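Local atomic coordinates of pks18 (Mycobacterium tuberculosis, PDB entry 1TED), a protein that probably extends medium- and long-chain acyl-CoA starters with malonyl-CoA to make tri- and tetraketide alpha-pyrones, as a homodimeric type III polyketide synthase. Residues V72-A84 with N216-C228. Residues are numbered along the deposited sequence; the frame is centred on the assembly and turned at random.
Sequences VYQKSRITTRRMA and NDVVIHSLFGDGC. With MYR (myristic acid), chain E.
The guanidinium of R81 lies between S222 O, 3.3 Å above the centre of one face, and M83 CE with, farther off, myristic acid O1 over the other; H221 O and F224 O meet its edge. Y73 offers one ring face to S222 CB, a CH-pi contact 3.6 Å from the ring centroid. In this thiolase-fold enzyme these contacts join the end of helix 68-74 and strand 80-82 to the end of helix 215-223 and the turn into sheet strand 226-236, beside the fatty-acyl tunnel. Myristic acid C7 sits over the centre of the imidazole of H221, a substrate-binding residue by similarity, and C11 reaches the edge of the F224 ring. An extended chain from CG to NE (chi2 -174°, chi3 173°) carries R81 to the turn. Both terminal nitrogens grip H221 O: NH2 bonds on a lone pair, whereas NH1 approaches from above the carbonyl plane. NH1 also donates to F224 O at 2.8 Å, and Q49 OE1 takes NH2, so the guanidinium is held against rotation. Beyond it V72 CG1 presses tightly on V218 CG1 (3.3 Å). Strand-side, D226 N bonds R82 O. D226 OD2, also bound by S206 OG, receives A84 N at 3.0 Å, almost straight (178°) but from above the carboxylate plane.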
ATOM      1  N   VAL A  72     -25.080 -23.259   1.126  1.00 58.11           N
ATOM      2  CA  VAL A  72     -24.102 -22.187   1.206  1.00 57.93           C
ATOM      3  C   VAL A  72     -24.597 -20.919   0.514  1.00 57.47           C
ATOM      4  O   VAL A  72     -23.804 -20.129   0.011  1.00 61.40           O
ATOM      5  CB  VAL A  72     -22.754 -22.635   0.570  1.00 57.56           C
ATOM      6  CG1 VAL A  72     -22.947 -22.920  -0.906  1.00 59.79           C
ATOM      7  CG2 VAL A  72     -21.682 -21.573   0.777  1.00 57.12           C
ATOM      8  N   TYR A  73     -25.907 -20.726   0.479  1.00 55.08           N
ATOM      9  CA  TYR A  73     -26.483 -19.538  -0.149  1.00 52.77           C
ATOM     10  C   TYR A  73     -27.662 -19.046   0.669  1.00 51.75           C
ATOM     11  O   TYR A  73     -27.856 -17.839   0.818  1.00 50.93           O
ATOM     12  CB  TYR A  73     -26.921 -19.831  -1.595  1.00 52.08           C
ATOM     13  CG  TYR A  73     -25.915 -19.373  -2.637  1.00 50.12           C
ATOM     14  CD1 TYR A  73     -25.833 -18.034  -3.016  1.00 48.04           C
ATOM     15  CD2 TYR A  73     -25.004 -20.272  -3.195  1.00 48.80           C
ATOM     16  CE1 TYR A  73     -24.861 -17.602  -3.920  1.00 48.47           C
ATOM     17  CE2 TYR A  73     -24.031 -19.851  -4.096  1.00 47.42           C
ATOM     18  CZ  TYR A  73     -23.963 -18.517  -4.451  1.00 47.87           C
ATOM     19  OH  TYR A  73     -22.974 -18.100  -5.310  1.00 47.94           O
ATOM     20  N   GLN A  74     -28.449 -19.976   1.202  1.00 49.37           N
ATOM     21  CA  GLN A  74     -29.576 -19.576   2.020  1.00 49.69           C
ATOM     22  C   GLN A  74     -29.049 -19.194   3.398  1.00 46.78           C
ATOM     23  O   GLN A  74     -29.750 -18.560   4.187  1.00 47.11           O
ATOM     24  CB  GLN A  74     -30.616 -20.699   2.127  1.00 52.66           C
ATOM     25  CG  GLN A  74     -30.073 -22.052   2.543  1.00 56.77           C
ATOM     26  CD  GLN A  74     -31.166 -23.107   2.635  1.00 60.19           C
ATOM     27  OE1 GLN A  74     -31.947 -23.296   1.696  1.00 60.13           O
ATOM     28  NE2 GLN A  74     -31.222 -23.805   3.767  1.00 62.20           N
ATOM     29  N   LYS A  75     -27.803 -19.566   3.674  1.00 43.18           N
ATOM     30  CA  LYS A  75     -27.189 -19.243   4.957  1.00 42.03           C
ATOM     31  C   LYS A  75     -26.299 -17.995   4.870  1.00 39.86           C
ATOM     32  O   LYS A  75     -25.626 -17.638   5.831  1.00 39.72           O
ATOM     33  CB  LYS A  75     -26.377 -20.442   5.467  1.00 40.92           C
ATOM     34  N   SER A  76     -26.311 -17.323   3.723  1.00 38.15           N
ATOM     35  CA  SER A  76     -25.487 -16.129   3.532  1.00 35.85           C
ATOM     36  C   SER A  76     -26.068 -14.872   4.173  1.00 34.15           C
ATOM     37  O   SER A  76     -25.332 -13.978   4.569  1.00 35.71           O
ATOM     38  CB  SER A  76     -25.291 -15.867   2.043  1.00 34.94           C
ATOM     39  OG  SER A  76     -26.501 -15.427   1.448  1.00 36.38           O
ATOM     40  N   ARG A  77     -27.390 -14.815   4.266  1.00 33.58           N
ATOM     41  CA  ARG A  77     -28.100 -13.667   4.823  1.00 34.31           C
ATOM     42  C   ARG A  77     -27.927 -12.455   3.910  1.00 34.53           C
ATOM     43  O   ARG A  77     -27.915 -11.310   4.358  1.00 34.96           O
ATOM     44  CB  ARG A  77     -27.615 -13.351   6.242  1.00 36.35           C
ATOM     45  CG  ARG A  77     -27.692 -14.534   7.197  1.00 41.88           C
ATOM     46  CD  ARG A  77     -28.182 -14.122   8.585  1.00 46.28           C
ATOM     47  NE  ARG A  77     -29.621 -14.335   8.743  1.00 49.51           N
ATOM     48  CZ  ARG A  77     -30.180 -15.510   9.032  1.00 51.26           C
ATOM     49  NH1 ARG A  77     -29.425 -16.586   9.207  1.00 53.46           N
ATOM     50  NH2 ARG A  77     -31.499 -15.615   9.133  1.00 50.85           N
ATOM     51  N   ILE A  78     -27.806 -12.735   2.614  1.00 35.86           N
ATOM     52  CA  ILE A  78     -27.644 -11.714   1.587  1.00 34.46           C
ATOM     53  C   ILE A  78     -28.823 -11.777   0.615  1.00 35.09           C
ATOM     54  O   ILE A  78     -29.194 -12.856   0.152  1.00 35.31           O
ATOM     55  CB  ILE A  78     -26.344 -11.944   0.785  1.00 35.51           C
ATOM     56  CG1 ILE A  78     -25.130 -11.680   1.673  1.00 35.01           C
ATOM     57  CG2 ILE A  78     -26.332 -11.066  -0.457  1.00 33.34           C
ATOM     58  CD1 ILE A  78     -23.812 -12.024   1.011  1.00 33.75           C
ATOM     59  N   THR A  79     -29.398 -10.620   0.300  1.00 34.63           N
ATOM     60  CA  THR A  79     -30.524 -10.541  -0.628  1.00 34.55           C
ATOM     61  C   THR A  79     -30.035 -10.107  -2.008  1.00 34.70           C
ATOM     62  O   THR A  79     -30.457 -10.659  -3.019  1.00 36.10           O
ATOM     63  CB  THR A  79     -31.576  -9.544  -0.121  1.00 35.50           C
ATOM     64  OG1 THR A  79     -32.121 -10.027   1.108  1.00 38.74           O
ATOM     65  CG2 THR A  79     -32.691  -9.378  -1.127  1.00 35.78           C
ATOM     66  N   THR A  80     -29.146  -9.116  -2.035  1.00 34.47           N
ATOM     67  CA  THR A  80     -28.568  -8.606  -3.284  1.00 35.61           C
ATOM     68  C   THR A  80     -27.130  -8.116  -3.094  1.00 35.06           C
ATOM     69  O   THR A  80     -26.658  -7.942  -1.977  1.00 34.63           O
ATOM     70  CB  THR A  80     -29.357  -7.391  -3.863  1.00 35.03           C
ATOM     71  OG1 THR A  80     -29.494  -6.377  -2.853  1.00 36.33           O
ATOM     72  CG2 THR A  80     -30.714  -7.808  -4.376  1.00 32.88           C
ATOM     73  N   ARG A  81     -26.451  -7.907  -4.214  1.00 36.48           N
ATOM     74  CA  ARG A  81     -25.093  -7.367  -4.252  1.00 37.17           C
ATOM     75  C   ARG A  81     -24.828  -6.865  -5.678  1.00 35.95           C
ATOM     76  O   ARG A  81     -25.444  -7.332  -6.646  1.00 35.11           O
ATOM     77  CB  ARG A  81     -24.046  -8.401  -3.794  1.00 37.49           C
ATOM     78  CG  ARG A  81     -24.260  -9.795  -4.282  1.00 38.39           C
ATOM     79  CD  ARG A  81     -23.271 -10.785  -3.656  1.00 36.96           C
ATOM     80  NE  ARG A  81     -23.631 -12.146  -4.044  1.00 34.51           N
ATOM     81  CZ  ARG A  81     -22.764 -13.116  -4.299  1.00 35.01           C
ATOM     82  NH1 ARG A  81     -21.459 -12.894  -4.208  1.00 35.52           N
ATOM     83  NH2 ARG A  81     -23.210 -14.310  -4.662  1.00 35.14           N
ATOM     84  N   ARG A  82     -23.936  -5.890  -5.799  1.00 35.83           N
ATOM     85  CA  ARG A  82     -23.634  -5.280  -7.091  1.00 35.15           C
ATOM     86  C   ARG A  82     -22.374  -5.813  -7.737  1.00 34.95           C
ATOM     87  O   ARG A  82     -21.411  -6.148  -7.053  1.00 34.65           O
ATOM     88  CB  ARG A  82     -23.512  -3.766  -6.931  1.00 34.98           C
ATOM     89  CG  ARG A  82     -24.656  -3.136  -6.154  1.00 34.20           C
ATOM     90  CD  ARG A  82     -26.015  -3.528  -6.719  1.00 34.43           C
ATOM     91  NE  ARG A  82     -27.062  -2.627  -6.247  1.00 37.06           N
ATOM     92  CZ  ARG A  82     -27.416  -1.501  -6.860  1.00 35.14           C
ATOM     93  NH1 ARG A  82     -26.821  -1.130  -7.984  1.00 34.13           N
ATOM     94  NH2 ARG A  82     -28.358  -0.735  -6.335  1.00 38.23           N
ATOM     95  N   MET A  83     -22.380  -5.883  -9.063  1.00 33.14           N
ATOM     96  CA  MET A  83     -21.226  -6.389  -9.780  1.00 33.60           C
ATOM     97  C   MET A  83     -20.947  -5.643 -11.082  1.00 33.77           C
ATOM     98  O   MET A  83     -21.848  -5.431 -11.899  1.00 30.49           O
ATOM     99  CB  MET A  83     -21.415  -7.877 -10.047  1.00 35.20           C
ATOM    100  CG  MET A  83     -21.585  -8.687  -8.770  1.00 35.61           C
ATOM    101  SD  MET A  83     -21.728 -10.442  -9.065  1.00 38.46           S
ATOM    102  CE  MET A  83     -22.309 -11.020  -7.440  1.00 35.66           C
ATOM    103  N   ALA A  84     -19.688  -5.243 -11.254  1.00 34.14           N
ATOM    104  CA  ALA A  84     -19.248  -4.517 -12.440  1.00 33.96           C
ATOM    105  C   ALA A  84     -19.350  -5.439 -13.639  1.00 35.03           C
ATOM    106  O   ALA A  84     -19.663  -5.015 -14.762  1.00 34.21           O
ATOM    107  CB  ALA A  84     -17.806  -4.057 -12.258  1.00 32.69           C
ATOM    108  N   ASN A 216     -14.598 -23.119   0.559  1.00 32.20           N
ATOM    109  CA  ASN A 216     -14.102 -21.758   0.725  1.00 31.93           C
ATOM    110  C   ASN A 216     -14.365 -20.913  -0.516  1.00 30.14           C
ATOM    111  O   ASN A 216     -14.796 -19.763  -0.413  1.00 27.38           O
ATOM    112  CB  ASN A 216     -12.609 -21.757   1.048  1.00 32.87           C
ATOM    113  CG  ASN A 216     -12.020 -20.352   1.059  1.00 33.65           C
ATOM    114  OD1 ASN A 216     -11.517 -19.876   0.048  1.00 33.96           O
ATOM    115  ND2 ASN A 216     -12.102 -19.680   2.200  1.00 31.32           N
ATOM    116  N   ASP A 217     -14.122 -21.498  -1.684  1.00 30.09           N
ATOM    117  CA  ASP A 217     -14.346 -20.794  -2.936  1.00 30.48           C
ATOM    118  C   ASP A 217     -15.840 -20.568  -3.134  1.00 29.83           C
ATOM    119  O   ASP A 217     -16.262 -19.464  -3.470  1.00 30.88           O
ATOM    120  CB  ASP A 217     -13.787 -21.588  -4.112  1.00 31.95           C
ATOM    121  CG  ASP A 217     -13.386 -20.694  -5.273  1.00 36.51           C
ATOM    122  OD1 ASP A 217     -12.316 -20.047  -5.179  1.00 36.96           O
ATOM    123  OD2 ASP A 217     -14.140 -20.627  -6.271  1.00 35.16           O
ATOM    124  N   VAL A 218     -16.637 -21.610  -2.920  1.00 29.41           N
ATOM    125  CA  VAL A 218     -18.086 -21.503  -3.070  1.00 27.93           C
ATOM    126  C   VAL A 218     -18.639 -20.467  -2.105  1.00 27.80           C
ATOM    127  O   VAL A 218     -19.550 -19.707  -2.448  1.00 27.16           O
ATOM    128  CB  VAL A 218     -18.792 -22.852  -2.787  1.00 29.67           C
ATOM    129  CG1 VAL A 218     -20.301 -22.657  -2.794  1.00 28.33           C
ATOM    130  CG2 VAL A 218     -18.377 -23.893  -3.831  1.00 28.74           C
ATOM    131  N   VAL A 219     -18.081 -20.448  -0.893  1.00 27.36           N
ATOM    132  CA  VAL A 219     -18.500 -19.511   0.142  1.00 28.18           C
ATOM    133  C   VAL A 219     -18.153 -18.067  -0.228  1.00 29.17           C
ATOM    134  O   VAL A 219     -18.979 -17.166  -0.093  1.00 28.65           O
ATOM    135  CB  VAL A 219     -17.848 -19.865   1.505  1.00 28.26           C
ATOM    136  CG1 VAL A 219     -18.061 -18.727   2.506  1.00 26.49           C
ATOM    137  CG2 VAL A 219     -18.450 -21.157   2.042  1.00 28.34           C
ATOM    138  N   ILE A 220     -16.924 -17.858  -0.682  1.00 28.35           N
ATOM    139  CA  ILE A 220     -16.469 -16.532  -1.082  1.00 32.08           C
ATOM    140  C   ILE A 220     -17.327 -16.008  -2.239  1.00 30.55           C
ATOM    141  O   ILE A 220     -17.739 -14.849  -2.251  1.00 29.68           O
ATOM    142  CB  ILE A 220     -14.971 -16.586  -1.506  1.00 33.24           C
ATOM    143  CG1 ILE A 220     -14.116 -15.884  -0.462  1.00 35.74           C
ATOM    144  CG2 ILE A 220     -14.766 -15.978  -2.863  1.00 37.70           C
ATOM    145  CD1 ILE A 220     -14.080 -16.590   0.861  1.00 32.50           C
ATOM    146  N   HIS A 221     -17.607 -16.878  -3.200  1.00 29.56           N
ATOM    147  CA  HIS A 221     -18.399 -16.487  -4.351  1.00 31.26           C
ATOM    148  C   HIS A 221     -19.862 -16.248  -4.017  1.00 30.85           C
ATOM    149  O   HIS A 221     -20.607 -15.695  -4.824  1.00 30.61           O
ATOM    150  CB  HIS A 221     -18.270 -17.534  -5.454  1.00 30.80           C
ATOM    151  CG  HIS A 221     -16.955 -17.493  -6.168  1.00 30.38           C
ATOM    152  ND1 HIS A 221     -16.853 -17.309  -7.532  1.00 32.88           N
ATOM    153  CD2 HIS A 221     -15.687 -17.618  -5.712  1.00 30.84           C
ATOM    154  CE1 HIS A 221     -15.581 -17.326  -7.882  1.00 27.71           C
ATOM    155  NE2 HIS A 221     -14.852 -17.511  -6.799  1.00 30.10           N
ATOM    156  N   SER A 222     -20.279 -16.652  -2.823  1.00 29.61           N
ATOM    157  CA  SER A 222     -21.663 -16.439  -2.427  1.00 28.62           C
ATOM    158  C   SER A 222     -21.735 -15.196  -1.547  1.00 29.64           C
ATOM    159  O   SER A 222     -22.818 -14.650  -1.320  1.00 29.94           O
ATOM    160  CB  SER A 222     -22.206 -17.649  -1.649  1.00 29.97           C
ATOM    161  OG  SER A 222     -21.790 -17.635  -0.290  1.00 25.10           O
ATOM    162  N   LEU A 223     -20.580 -14.737  -1.068  1.00 27.59           N
ATOM    163  CA  LEU A 223     -20.545 -13.575  -0.181  1.00 30.13           C
ATOM    164  C   LEU A 223     -19.979 -12.260  -0.721  1.00 29.85           C
ATOM    165  O   LEU A 223     -20.501 -11.190  -0.418  1.00 28.52           O
ATOM    166  CB  LEU A 223     -19.772 -13.924   1.098  1.00 28.95           C
ATOM    167  CG  LEU A 223     -20.351 -14.964   2.060  1.00 29.56           C
ATOM    168  CD1 LEU A 223     -19.425 -15.099   3.256  1.00 27.17           C
ATOM    169  CD2 LEU A 223     -21.742 -14.538   2.514  1.00 29.78           C
ATOM    170  N   PHE A 224     -18.920 -12.340  -1.515  1.00 30.21           N
ATOM    171  CA  PHE A 224     -18.263 -11.143  -2.021  1.00 31.39           C
ATOM    172  C   PHE A 224     -18.978 -10.350  -3.125  1.00 31.08           C
ATOM    173  O   PHE A 224     -19.522 -10.908  -4.070  1.00 28.66           O
ATOM    174  CB  PHE A 224     -16.839 -11.513  -2.444  1.00 32.26           C
ATOM    175  CG  PHE A 224     -15.975 -11.996  -1.305  1.00 32.94           C
ATOM    176  CD1 PHE A 224     -16.530 -12.301  -0.060  1.00 35.52           C
ATOM    177  CD2 PHE A 224     -14.602 -12.139  -1.467  1.00 36.11           C
ATOM    178  CE1 PHE A 224     -15.728 -12.738   1.004  1.00 35.92           C
ATOM    179  CE2 PHE A 224     -13.786 -12.576  -0.400  1.00 35.75           C
ATOM    180  CZ  PHE A 224     -14.352 -12.873   0.832  1.00 34.06           C
ATOM    181  N   GLY A 225     -18.965  -9.027  -2.968  1.00 31.79           N
ATOM    182  CA  GLY A 225     -19.603  -8.136  -3.920  1.00 31.16           C
ATOM    183  C   GLY A 225     -18.696  -6.985  -4.324  1.00 30.55           C
ATOM    184  O   GLY A 225     -17.538  -6.926  -3.907  1.00 30.52           O
ATOM    185  N   ASP A 226     -19.227  -6.063  -5.124  1.00 29.38           N
ATOM    186  CA  ASP A 226     -18.464  -4.916  -5.626  1.00 28.73           C
ATOM    187  C   ASP A 226     -18.917  -3.582  -5.032  1.00 26.38           C
ATOM    188  O   ASP A 226     -20.107  -3.357  -4.820  1.00 26.14           O
ATOM    189  CB  ASP A 226     -18.580  -4.843  -7.163  1.00 29.15           C
ATOM    190  CG  ASP A 226     -17.889  -6.004  -7.871  1.00 29.27           C
ATOM    191  OD1 ASP A 226     -17.532  -7.005  -7.210  1.00 30.70           O
ATOM    192  OD2 ASP A 226     -17.709  -5.913  -9.106  1.00 30.62           O
ATOM    193  N   GLY A 227     -17.975  -2.682  -4.783  1.00 25.71           N
ATOM    194  CA  GLY A 227     -18.365  -1.405  -4.217  1.00 25.89           C
ATOM    195  C   GLY A 227     -17.249  -0.393  -4.137  1.00 26.59           C
ATOM    196  O   GLY A 227     -16.080  -0.721  -4.330  1.00 27.86           O
ATOM    197  N   CYS A 228     -17.612   0.850  -3.856  1.00 26.88           N
ATOM    198  CA  CYS A 228     -16.631   1.914  -3.738  1.00 25.79           C
ATOM    199  C   CYS A 228     -17.083   2.918  -2.689  1.00 24.97           C
ATOM    200  O   CYS A 228     -18.279   3.127  -2.486  1.00 23.19           O
ATOM    201  CB  CYS A 228     -16.452   2.618  -5.087  1.00 27.29           C
ATOM    202  SG  CYS A 228     -15.172   3.893  -5.093  1.00 27.24           S
TER
HETATM  203  C1  MYR E3045     -20.988 -14.703  -8.248  1.00 54.00           C
HETATM  204  O1  MYR E3045     -22.100 -14.209  -8.423  1.00 54.28           O
HETATM  205  O2  MYR E3045     -20.900 -15.875  -7.880  1.00 54.78           O
HETATM  206  C2  MYR E3045     -19.725 -13.873  -8.486  1.00 53.49           C
HETATM  207  C3  MYR E3045     -18.993 -13.601  -7.170  1.00 51.31           C
HETATM  208  C4  MYR E3045     -17.745 -12.743  -7.401  1.00 48.26           C
HETATM  209  C5  MYR E3045     -16.981 -12.505  -6.097  1.00 45.41           C
HETATM  210  C6  MYR E3045     -16.399 -13.796  -5.515  1.00 42.55           C
HETATM  211  C7  MYR E3045     -15.259 -14.370  -6.362  1.00 40.21           C
HETATM  212  C8  MYR E3045     -14.014 -13.480  -6.342  1.00 38.57           C
HETATM  213  C9  MYR E3045     -13.417 -13.373  -4.937  1.00 38.26           C
HETATM  214  C10 MYR E3045     -12.265 -12.369  -4.913  1.00 37.39           C
HETATM  215  C11 MYR E3045     -11.707 -12.213  -3.496  1.00 39.06           C
HETATM  216  C12 MYR E3045     -10.589 -11.170  -3.456  1.00 37.48           C
HETATM  217  C13 MYR E3045     -10.095 -10.970  -2.022  1.00 38.37           C
HETATM  218  C14 MYR E3045      -9.004  -9.901  -1.957  1.00 40.58           C